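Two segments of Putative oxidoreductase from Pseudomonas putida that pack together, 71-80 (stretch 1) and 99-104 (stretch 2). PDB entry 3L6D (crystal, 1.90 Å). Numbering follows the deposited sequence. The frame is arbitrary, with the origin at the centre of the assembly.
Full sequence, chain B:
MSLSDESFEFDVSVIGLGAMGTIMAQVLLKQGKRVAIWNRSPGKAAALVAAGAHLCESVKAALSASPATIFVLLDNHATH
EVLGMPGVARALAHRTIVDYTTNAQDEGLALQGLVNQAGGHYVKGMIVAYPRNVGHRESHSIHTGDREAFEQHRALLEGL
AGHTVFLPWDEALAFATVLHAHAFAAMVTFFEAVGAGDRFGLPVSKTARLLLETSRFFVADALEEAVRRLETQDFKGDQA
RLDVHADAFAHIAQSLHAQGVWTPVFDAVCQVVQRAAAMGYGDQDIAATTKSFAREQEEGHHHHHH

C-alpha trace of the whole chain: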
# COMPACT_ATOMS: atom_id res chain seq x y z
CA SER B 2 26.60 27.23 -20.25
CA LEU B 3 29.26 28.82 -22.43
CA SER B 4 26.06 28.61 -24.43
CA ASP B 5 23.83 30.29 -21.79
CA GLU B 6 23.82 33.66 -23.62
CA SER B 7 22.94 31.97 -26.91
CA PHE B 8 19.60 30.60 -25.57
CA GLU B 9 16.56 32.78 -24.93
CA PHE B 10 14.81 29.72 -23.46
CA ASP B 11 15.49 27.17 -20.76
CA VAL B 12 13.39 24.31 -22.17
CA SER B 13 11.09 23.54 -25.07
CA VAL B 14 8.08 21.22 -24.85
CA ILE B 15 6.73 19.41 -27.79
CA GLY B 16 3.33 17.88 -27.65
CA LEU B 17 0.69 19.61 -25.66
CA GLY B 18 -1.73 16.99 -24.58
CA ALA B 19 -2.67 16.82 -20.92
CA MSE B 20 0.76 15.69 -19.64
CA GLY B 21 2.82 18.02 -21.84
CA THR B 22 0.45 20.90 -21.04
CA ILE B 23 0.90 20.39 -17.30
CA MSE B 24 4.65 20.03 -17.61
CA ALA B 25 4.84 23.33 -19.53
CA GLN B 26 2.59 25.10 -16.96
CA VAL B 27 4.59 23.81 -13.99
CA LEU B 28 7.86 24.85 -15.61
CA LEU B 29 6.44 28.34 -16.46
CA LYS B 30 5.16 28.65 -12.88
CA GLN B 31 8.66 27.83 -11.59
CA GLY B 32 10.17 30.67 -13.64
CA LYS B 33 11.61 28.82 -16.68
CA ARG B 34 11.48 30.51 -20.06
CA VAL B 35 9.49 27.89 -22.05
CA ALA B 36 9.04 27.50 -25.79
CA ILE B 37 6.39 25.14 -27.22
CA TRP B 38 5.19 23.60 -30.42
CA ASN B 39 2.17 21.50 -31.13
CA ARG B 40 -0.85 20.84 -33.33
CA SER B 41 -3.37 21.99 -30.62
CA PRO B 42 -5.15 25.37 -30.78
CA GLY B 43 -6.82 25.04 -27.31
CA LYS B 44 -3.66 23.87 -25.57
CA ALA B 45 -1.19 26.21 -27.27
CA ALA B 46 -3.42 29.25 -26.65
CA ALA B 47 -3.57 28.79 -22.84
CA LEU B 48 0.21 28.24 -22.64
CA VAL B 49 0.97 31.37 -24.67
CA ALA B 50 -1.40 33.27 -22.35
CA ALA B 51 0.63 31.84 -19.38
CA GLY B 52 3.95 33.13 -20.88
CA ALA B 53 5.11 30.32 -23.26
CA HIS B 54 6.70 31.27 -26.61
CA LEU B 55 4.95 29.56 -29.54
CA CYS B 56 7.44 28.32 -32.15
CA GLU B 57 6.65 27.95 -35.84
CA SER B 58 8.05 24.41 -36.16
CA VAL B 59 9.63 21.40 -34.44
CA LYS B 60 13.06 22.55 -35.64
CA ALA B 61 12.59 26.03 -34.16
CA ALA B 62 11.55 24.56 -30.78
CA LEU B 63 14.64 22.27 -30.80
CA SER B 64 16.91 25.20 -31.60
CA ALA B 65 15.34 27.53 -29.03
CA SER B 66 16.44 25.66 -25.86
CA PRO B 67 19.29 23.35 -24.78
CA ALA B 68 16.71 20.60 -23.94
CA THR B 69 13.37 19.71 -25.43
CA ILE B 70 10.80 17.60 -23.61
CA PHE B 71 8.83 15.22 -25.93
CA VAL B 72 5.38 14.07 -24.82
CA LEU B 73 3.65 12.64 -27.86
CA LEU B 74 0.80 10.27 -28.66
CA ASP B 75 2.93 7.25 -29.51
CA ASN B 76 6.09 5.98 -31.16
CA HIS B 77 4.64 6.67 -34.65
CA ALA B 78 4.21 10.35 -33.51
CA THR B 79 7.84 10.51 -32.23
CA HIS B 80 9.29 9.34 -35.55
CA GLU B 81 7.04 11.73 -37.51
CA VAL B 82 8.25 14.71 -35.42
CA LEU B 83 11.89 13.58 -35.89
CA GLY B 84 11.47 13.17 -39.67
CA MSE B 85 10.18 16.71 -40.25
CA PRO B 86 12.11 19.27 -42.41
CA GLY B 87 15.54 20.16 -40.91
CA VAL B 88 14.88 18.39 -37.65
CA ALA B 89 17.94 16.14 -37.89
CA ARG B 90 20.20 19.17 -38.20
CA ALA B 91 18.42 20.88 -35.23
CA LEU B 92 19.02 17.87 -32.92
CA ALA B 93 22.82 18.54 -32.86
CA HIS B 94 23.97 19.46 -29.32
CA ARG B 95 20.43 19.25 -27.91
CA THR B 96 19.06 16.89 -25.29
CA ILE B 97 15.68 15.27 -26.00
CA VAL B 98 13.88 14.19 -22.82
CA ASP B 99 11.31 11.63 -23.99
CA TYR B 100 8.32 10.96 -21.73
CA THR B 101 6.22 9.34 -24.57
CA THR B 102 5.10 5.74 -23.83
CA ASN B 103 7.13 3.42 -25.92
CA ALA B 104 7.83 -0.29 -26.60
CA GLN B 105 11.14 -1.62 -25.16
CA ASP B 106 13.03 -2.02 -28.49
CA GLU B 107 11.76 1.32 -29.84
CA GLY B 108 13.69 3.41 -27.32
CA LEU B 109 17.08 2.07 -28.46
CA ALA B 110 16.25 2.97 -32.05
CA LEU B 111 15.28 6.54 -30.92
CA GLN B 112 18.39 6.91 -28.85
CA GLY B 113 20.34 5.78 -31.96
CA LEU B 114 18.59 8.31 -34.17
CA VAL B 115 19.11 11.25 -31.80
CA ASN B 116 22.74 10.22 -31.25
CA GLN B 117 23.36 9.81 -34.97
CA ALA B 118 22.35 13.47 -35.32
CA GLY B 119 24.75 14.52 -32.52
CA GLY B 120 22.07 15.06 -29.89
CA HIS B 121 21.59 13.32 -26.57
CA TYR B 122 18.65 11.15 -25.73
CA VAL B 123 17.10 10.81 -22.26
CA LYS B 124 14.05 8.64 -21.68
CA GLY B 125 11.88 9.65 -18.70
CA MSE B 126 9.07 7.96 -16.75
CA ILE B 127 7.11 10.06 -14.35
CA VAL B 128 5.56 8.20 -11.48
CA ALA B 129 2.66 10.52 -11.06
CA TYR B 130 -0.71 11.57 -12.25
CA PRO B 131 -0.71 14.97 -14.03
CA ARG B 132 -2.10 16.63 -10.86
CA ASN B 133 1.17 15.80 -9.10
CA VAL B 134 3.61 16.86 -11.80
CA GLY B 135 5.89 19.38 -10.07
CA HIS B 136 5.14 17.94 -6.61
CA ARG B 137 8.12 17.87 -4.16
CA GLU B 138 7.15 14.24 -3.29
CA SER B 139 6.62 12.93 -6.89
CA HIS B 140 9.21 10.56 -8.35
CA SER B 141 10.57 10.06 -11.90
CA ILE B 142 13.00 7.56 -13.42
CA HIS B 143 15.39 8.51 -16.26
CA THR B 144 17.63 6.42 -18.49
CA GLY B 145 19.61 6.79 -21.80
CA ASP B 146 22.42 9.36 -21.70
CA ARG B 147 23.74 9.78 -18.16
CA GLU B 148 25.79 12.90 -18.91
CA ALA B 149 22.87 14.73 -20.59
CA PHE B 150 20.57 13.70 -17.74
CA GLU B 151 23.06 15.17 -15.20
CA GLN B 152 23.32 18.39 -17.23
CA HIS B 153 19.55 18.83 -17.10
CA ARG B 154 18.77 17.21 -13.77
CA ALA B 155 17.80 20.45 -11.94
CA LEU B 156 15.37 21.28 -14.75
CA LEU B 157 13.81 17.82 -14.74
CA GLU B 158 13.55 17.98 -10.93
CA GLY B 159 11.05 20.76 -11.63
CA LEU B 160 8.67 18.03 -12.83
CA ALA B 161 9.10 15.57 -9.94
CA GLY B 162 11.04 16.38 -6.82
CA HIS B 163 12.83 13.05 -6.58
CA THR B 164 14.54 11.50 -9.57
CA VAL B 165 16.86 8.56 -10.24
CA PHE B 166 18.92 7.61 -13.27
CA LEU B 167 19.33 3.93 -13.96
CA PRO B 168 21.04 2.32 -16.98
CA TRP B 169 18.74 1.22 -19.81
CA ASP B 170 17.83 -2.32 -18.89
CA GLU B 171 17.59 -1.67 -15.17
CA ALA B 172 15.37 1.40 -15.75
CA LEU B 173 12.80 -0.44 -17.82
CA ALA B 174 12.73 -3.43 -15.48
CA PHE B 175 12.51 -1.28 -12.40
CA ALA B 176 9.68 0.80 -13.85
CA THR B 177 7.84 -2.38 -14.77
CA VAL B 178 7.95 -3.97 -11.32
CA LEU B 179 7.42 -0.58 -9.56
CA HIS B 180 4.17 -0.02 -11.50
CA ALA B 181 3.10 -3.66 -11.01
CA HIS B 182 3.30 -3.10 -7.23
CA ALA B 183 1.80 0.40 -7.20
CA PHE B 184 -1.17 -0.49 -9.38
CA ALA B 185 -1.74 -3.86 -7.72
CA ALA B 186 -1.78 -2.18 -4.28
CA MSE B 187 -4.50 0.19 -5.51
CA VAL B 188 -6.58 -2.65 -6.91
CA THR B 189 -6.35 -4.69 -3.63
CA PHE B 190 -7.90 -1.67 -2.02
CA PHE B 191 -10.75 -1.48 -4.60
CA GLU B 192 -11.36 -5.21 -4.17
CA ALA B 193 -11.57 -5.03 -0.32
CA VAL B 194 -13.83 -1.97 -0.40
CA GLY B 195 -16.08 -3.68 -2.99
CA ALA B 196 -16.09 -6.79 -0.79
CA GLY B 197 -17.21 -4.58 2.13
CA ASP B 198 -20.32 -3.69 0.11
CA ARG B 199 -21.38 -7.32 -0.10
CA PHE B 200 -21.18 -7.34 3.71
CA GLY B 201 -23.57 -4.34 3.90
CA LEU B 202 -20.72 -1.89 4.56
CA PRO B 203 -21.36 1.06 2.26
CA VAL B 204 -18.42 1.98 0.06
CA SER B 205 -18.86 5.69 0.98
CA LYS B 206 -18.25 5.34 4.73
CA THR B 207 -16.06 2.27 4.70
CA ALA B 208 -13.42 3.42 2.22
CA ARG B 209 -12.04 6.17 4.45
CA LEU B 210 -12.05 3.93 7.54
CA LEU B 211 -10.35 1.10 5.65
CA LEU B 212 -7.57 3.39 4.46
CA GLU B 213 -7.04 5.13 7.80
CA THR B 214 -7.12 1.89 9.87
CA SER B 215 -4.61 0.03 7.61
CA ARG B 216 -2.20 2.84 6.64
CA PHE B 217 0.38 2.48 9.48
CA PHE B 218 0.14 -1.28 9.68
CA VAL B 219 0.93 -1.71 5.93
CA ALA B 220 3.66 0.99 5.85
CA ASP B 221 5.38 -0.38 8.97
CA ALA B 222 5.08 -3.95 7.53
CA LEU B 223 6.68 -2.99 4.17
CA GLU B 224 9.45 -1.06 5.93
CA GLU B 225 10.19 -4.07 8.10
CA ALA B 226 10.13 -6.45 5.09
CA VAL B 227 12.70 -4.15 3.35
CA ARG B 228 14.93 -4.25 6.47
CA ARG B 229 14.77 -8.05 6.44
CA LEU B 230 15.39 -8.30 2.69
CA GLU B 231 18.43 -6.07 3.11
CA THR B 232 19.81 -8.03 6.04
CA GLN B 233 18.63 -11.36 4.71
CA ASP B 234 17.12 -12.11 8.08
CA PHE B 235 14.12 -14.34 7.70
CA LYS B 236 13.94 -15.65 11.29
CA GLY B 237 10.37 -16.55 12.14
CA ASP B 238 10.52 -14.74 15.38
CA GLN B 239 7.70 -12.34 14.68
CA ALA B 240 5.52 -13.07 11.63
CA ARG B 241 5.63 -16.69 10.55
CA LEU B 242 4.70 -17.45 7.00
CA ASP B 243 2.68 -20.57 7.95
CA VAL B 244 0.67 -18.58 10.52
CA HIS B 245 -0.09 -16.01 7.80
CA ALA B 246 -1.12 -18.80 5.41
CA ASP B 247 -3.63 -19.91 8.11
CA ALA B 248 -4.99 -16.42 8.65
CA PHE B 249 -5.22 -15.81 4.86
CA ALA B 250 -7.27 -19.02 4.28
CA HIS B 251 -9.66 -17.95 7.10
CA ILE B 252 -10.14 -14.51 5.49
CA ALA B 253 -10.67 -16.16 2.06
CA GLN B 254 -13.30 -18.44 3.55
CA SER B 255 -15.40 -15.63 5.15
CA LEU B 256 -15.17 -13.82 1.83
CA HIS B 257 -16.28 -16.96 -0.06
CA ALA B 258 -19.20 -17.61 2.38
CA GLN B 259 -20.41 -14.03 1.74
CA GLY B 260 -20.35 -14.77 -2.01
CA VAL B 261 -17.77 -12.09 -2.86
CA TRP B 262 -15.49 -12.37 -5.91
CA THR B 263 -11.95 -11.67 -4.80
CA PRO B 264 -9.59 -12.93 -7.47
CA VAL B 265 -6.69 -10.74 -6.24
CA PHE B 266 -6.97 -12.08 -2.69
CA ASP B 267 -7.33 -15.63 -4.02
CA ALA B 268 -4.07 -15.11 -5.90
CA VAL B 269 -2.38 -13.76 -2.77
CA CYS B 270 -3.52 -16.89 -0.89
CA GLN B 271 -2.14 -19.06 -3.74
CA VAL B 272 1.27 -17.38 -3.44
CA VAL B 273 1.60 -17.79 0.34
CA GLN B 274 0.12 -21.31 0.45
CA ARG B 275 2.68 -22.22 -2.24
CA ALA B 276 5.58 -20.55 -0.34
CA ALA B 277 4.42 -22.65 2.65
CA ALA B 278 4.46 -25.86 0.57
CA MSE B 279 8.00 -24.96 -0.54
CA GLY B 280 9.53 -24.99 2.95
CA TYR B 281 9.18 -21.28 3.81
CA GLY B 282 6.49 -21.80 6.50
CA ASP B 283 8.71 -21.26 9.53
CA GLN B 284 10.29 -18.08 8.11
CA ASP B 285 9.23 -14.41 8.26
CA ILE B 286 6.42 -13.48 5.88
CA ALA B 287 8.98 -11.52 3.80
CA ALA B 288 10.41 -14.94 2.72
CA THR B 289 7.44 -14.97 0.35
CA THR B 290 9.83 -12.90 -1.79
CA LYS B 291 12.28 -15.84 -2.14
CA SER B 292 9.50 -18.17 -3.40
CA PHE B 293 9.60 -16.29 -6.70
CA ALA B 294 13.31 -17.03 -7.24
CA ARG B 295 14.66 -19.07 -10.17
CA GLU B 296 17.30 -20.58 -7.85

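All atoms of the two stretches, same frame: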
# COMPACT_ATOMS: atom_id res chain seq x y z
N PHE B 71 9.80 15.81 -24.98
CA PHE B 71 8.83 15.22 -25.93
C PHE B 71 7.73 14.47 -25.17
O PHE B 71 8.02 13.65 -24.31
CB PHE B 71 9.46 14.15 -26.82
CG PHE B 71 10.20 14.66 -28.00
CD1 PHE B 71 10.94 15.81 -27.95
CD2 PHE B 71 10.25 13.90 -29.15
CE1 PHE B 71 11.66 16.27 -29.07
CE2 PHE B 71 10.97 14.31 -30.27
CZ PHE B 71 11.68 15.52 -30.23
N VAL B 72 6.47 14.77 -25.46
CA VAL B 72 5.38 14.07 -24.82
C VAL B 72 4.32 13.89 -25.90
O VAL B 72 3.45 14.73 -26.07
CB VAL B 72 4.76 14.83 -23.59
CG1 VAL B 72 4.10 13.81 -22.67
CG2 VAL B 72 5.77 15.64 -22.82
N LEU B 73 4.42 12.80 -26.63
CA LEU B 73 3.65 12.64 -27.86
C LEU B 73 2.70 11.47 -27.75
O LEU B 73 2.75 10.74 -26.76
CB LEU B 73 4.59 12.45 -29.04
CG LEU B 73 5.43 13.70 -29.36
CD1 LEU B 73 6.64 13.33 -30.18
CD2 LEU B 73 4.62 14.80 -30.04
N LEU B 74 1.82 11.32 -28.74
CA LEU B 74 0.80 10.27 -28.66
C LEU B 74 1.46 8.90 -28.54
O LEU B 74 1.19 8.16 -27.60
CB LEU B 74 -0.17 10.28 -29.87
CG LEU B 74 -1.33 9.26 -29.73
CD1 LEU B 74 -2.16 9.50 -28.44
CD2 LEU B 74 -2.25 9.21 -30.95
N ASP B 75 2.32 8.58 -29.50
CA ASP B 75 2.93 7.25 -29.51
C ASP B 75 4.26 7.26 -30.25
O ASP B 75 4.74 8.33 -30.66
CB ASP B 75 1.95 6.24 -30.14
CG ASP B 75 1.51 6.64 -31.54
OD1 ASP B 75 2.18 7.50 -32.17
OD2 ASP B 75 0.49 6.08 -32.01
N ASN B 76 4.83 6.08 -30.46
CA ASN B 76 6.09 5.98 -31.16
C ASN B 76 5.96 6.48 -32.60
O ASN B 76 6.84 7.18 -33.08
CB ASN B 76 6.67 4.56 -31.10
CG ASN B 76 8.19 4.55 -31.09
OD1 ASN B 76 8.80 5.06 -30.15
ND2 ASN B 76 8.81 3.97 -32.13
N HIS B 77 4.88 6.12 -33.30
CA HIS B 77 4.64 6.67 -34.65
C HIS B 77 4.80 8.21 -34.63
O HIS B 77 5.51 8.77 -35.48
CB HIS B 77 3.25 6.31 -35.19
CG HIS B 77 3.10 4.86 -35.56
ND1 HIS B 77 4.00 4.20 -36.38
CD2 HIS B 77 2.13 3.96 -35.27
CE1 HIS B 77 3.60 2.95 -36.56
NE2 HIS B 77 2.47 2.78 -35.89
N ALA B 78 4.16 8.87 -33.65
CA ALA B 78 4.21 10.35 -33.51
C ALA B 78 5.65 10.88 -33.27
O ALA B 78 6.04 11.94 -33.79
CB ALA B 78 3.26 10.82 -32.40
N THR B 79 6.45 10.12 -32.52
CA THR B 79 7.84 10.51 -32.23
C THR B 79 8.64 10.49 -33.53
O THR B 79 9.38 11.44 -33.82
CB THR B 79 8.49 9.56 -31.20
OG1 THR B 79 7.71 9.55 -30.01
CG2 THR B 79 9.93 9.99 -30.85
N HIS B 80 8.48 9.45 -34.34
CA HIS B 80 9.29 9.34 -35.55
C HIS B 80 8.88 10.40 -36.56
O HIS B 80 9.73 10.97 -37.22
CB HIS B 80 9.23 7.94 -36.13
CG HIS B 80 10.14 6.97 -35.45
ND1 HIS B 80 11.45 6.77 -35.85
CD2 HIS B 80 9.94 6.16 -34.38
CE1 HIS B 80 12.01 5.86 -35.07
NE2 HIS B 80 11.12 5.48 -34.17
N ASP B 99 12.44 12.30 -23.37
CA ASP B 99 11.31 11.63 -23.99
C ASP B 99 10.46 10.95 -22.94
O ASP B 99 10.86 9.91 -22.39
CB ASP B 99 11.87 10.57 -24.98
CG ASP B 99 10.79 9.91 -25.83
OD1 ASP B 99 9.59 10.26 -25.76
OD2 ASP B 99 11.19 9.03 -26.62
N TYR B 100 9.30 11.56 -22.64
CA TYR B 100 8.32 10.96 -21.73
C TYR B 100 7.20 10.15 -22.44
O TYR B 100 6.29 9.69 -21.77
CB TYR B 100 7.68 12.02 -20.83
CG TYR B 100 8.64 12.62 -19.85
CD1 TYR B 100 8.93 11.98 -18.65
CD2 TYR B 100 9.28 13.83 -20.12
CE1 TYR B 100 9.82 12.53 -17.73
CE2 TYR B 100 10.19 14.36 -19.22
CZ TYR B 100 10.46 13.71 -18.04
OH TYR B 100 11.35 14.23 -17.14
N THR B 101 7.28 9.99 -23.77
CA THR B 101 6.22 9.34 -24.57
C THR B 101 6.27 7.84 -24.30
O THR B 101 7.35 7.26 -24.37
CB THR B 101 6.43 9.52 -26.08
OG1 THR B 101 6.31 10.90 -26.44
CG2 THR B 101 5.40 8.70 -26.91
N THR B 102 5.14 7.21 -23.99
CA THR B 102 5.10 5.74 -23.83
C THR B 102 5.36 4.94 -25.11
O THR B 102 4.74 5.15 -26.16
CB THR B 102 3.81 5.27 -23.18
OG1 THR B 102 3.56 6.10 -22.05
CG2 THR B 102 3.96 3.82 -22.72
N ASN B 103 6.20 3.93 -24.94
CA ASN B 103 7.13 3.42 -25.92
C ASN B 103 7.16 1.90 -25.70
O ASN B 103 6.89 1.44 -24.58
CB ASN B 103 8.49 4.07 -25.54
CG ASN B 103 9.64 3.65 -26.42
OD1 ASN B 103 10.56 2.95 -25.97
ND2 ASN B 103 9.65 4.13 -27.67
N ALA B 104 7.47 1.14 -26.75
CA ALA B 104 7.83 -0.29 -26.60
C ALA B 104 9.35 -0.42 -26.38
O ALA B 104 10.13 0.42 -26.86
CB ALA B 104 7.37 -1.11 -27.80
O HOH W 1 1.85 5.96 -26.50
O HOH W 2 3.79 3.99 -28.83
O HOH W 3 8.30 11.36 -28.09

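Stretch 2 enters the contact as a strand residue, Asp99, paired in parallel register with Phe71, their CA atoms 4.8 Å apart. Both side chains lie on the same face of the sheet, but they diverge from there: the Phe71 ring leads away from stretch 2, leaving its CB 4.0 Å from Asp99 OD1. That carboxylate is buried yet well satisfied. Asp99 OD1 accepts from the backbone of its own stretch, Thr101 N to Asp99 OD1 being 3.1 Å, which braces the turn that follows, and OD2 is bonded elsewhere in the structure.

The pairing is held by the backbone of Tyr100, whose N donates to Phe71 O at 3.0 Å. Its side chain turns its end away, so that CB is the part of the side chain nearest stretch 1; Tyr100 CB lies 4.4 Å from Val72 CG1.

Thr101 is the centre of the contact and loses the largest area to the other stretch. Its hydroxyl takes over where strand pairing stops: Leu73 N donates to Thr101 OG1 at 2.7 Å. A water joins the same hydroxyl, at 2.6 Å from Thr101 OG1, to Asp99 OD1 (2.9 Å) and Thr79 OG1 (2.7 Å), tying the first turn of the helix to stretch 2. The methyl packs against the start of the helix, with Thr101 CG2 3.8 Å from Asp75 C and 4.0 Å from Thr79 OG1. The CA-to-CB bond of Asp75 points away, and its carboxylate caps the helix, OD1 accepting from Ala78 N at 2.8 Å.

From Thr102 on the backbones lie farther apart, and two more waters bridge them. Thr102 O accepts hydrogen bonds from both, one also donating to Leu74 O, the other accepting from Asn76 N. Finally, Asn103 reaches back with an extended t rotamer, and Asn103 ND2 donates to Asn76 OD1 at 2.8 Å, a weak bond given its 116° angle. Ala104 makes no contact.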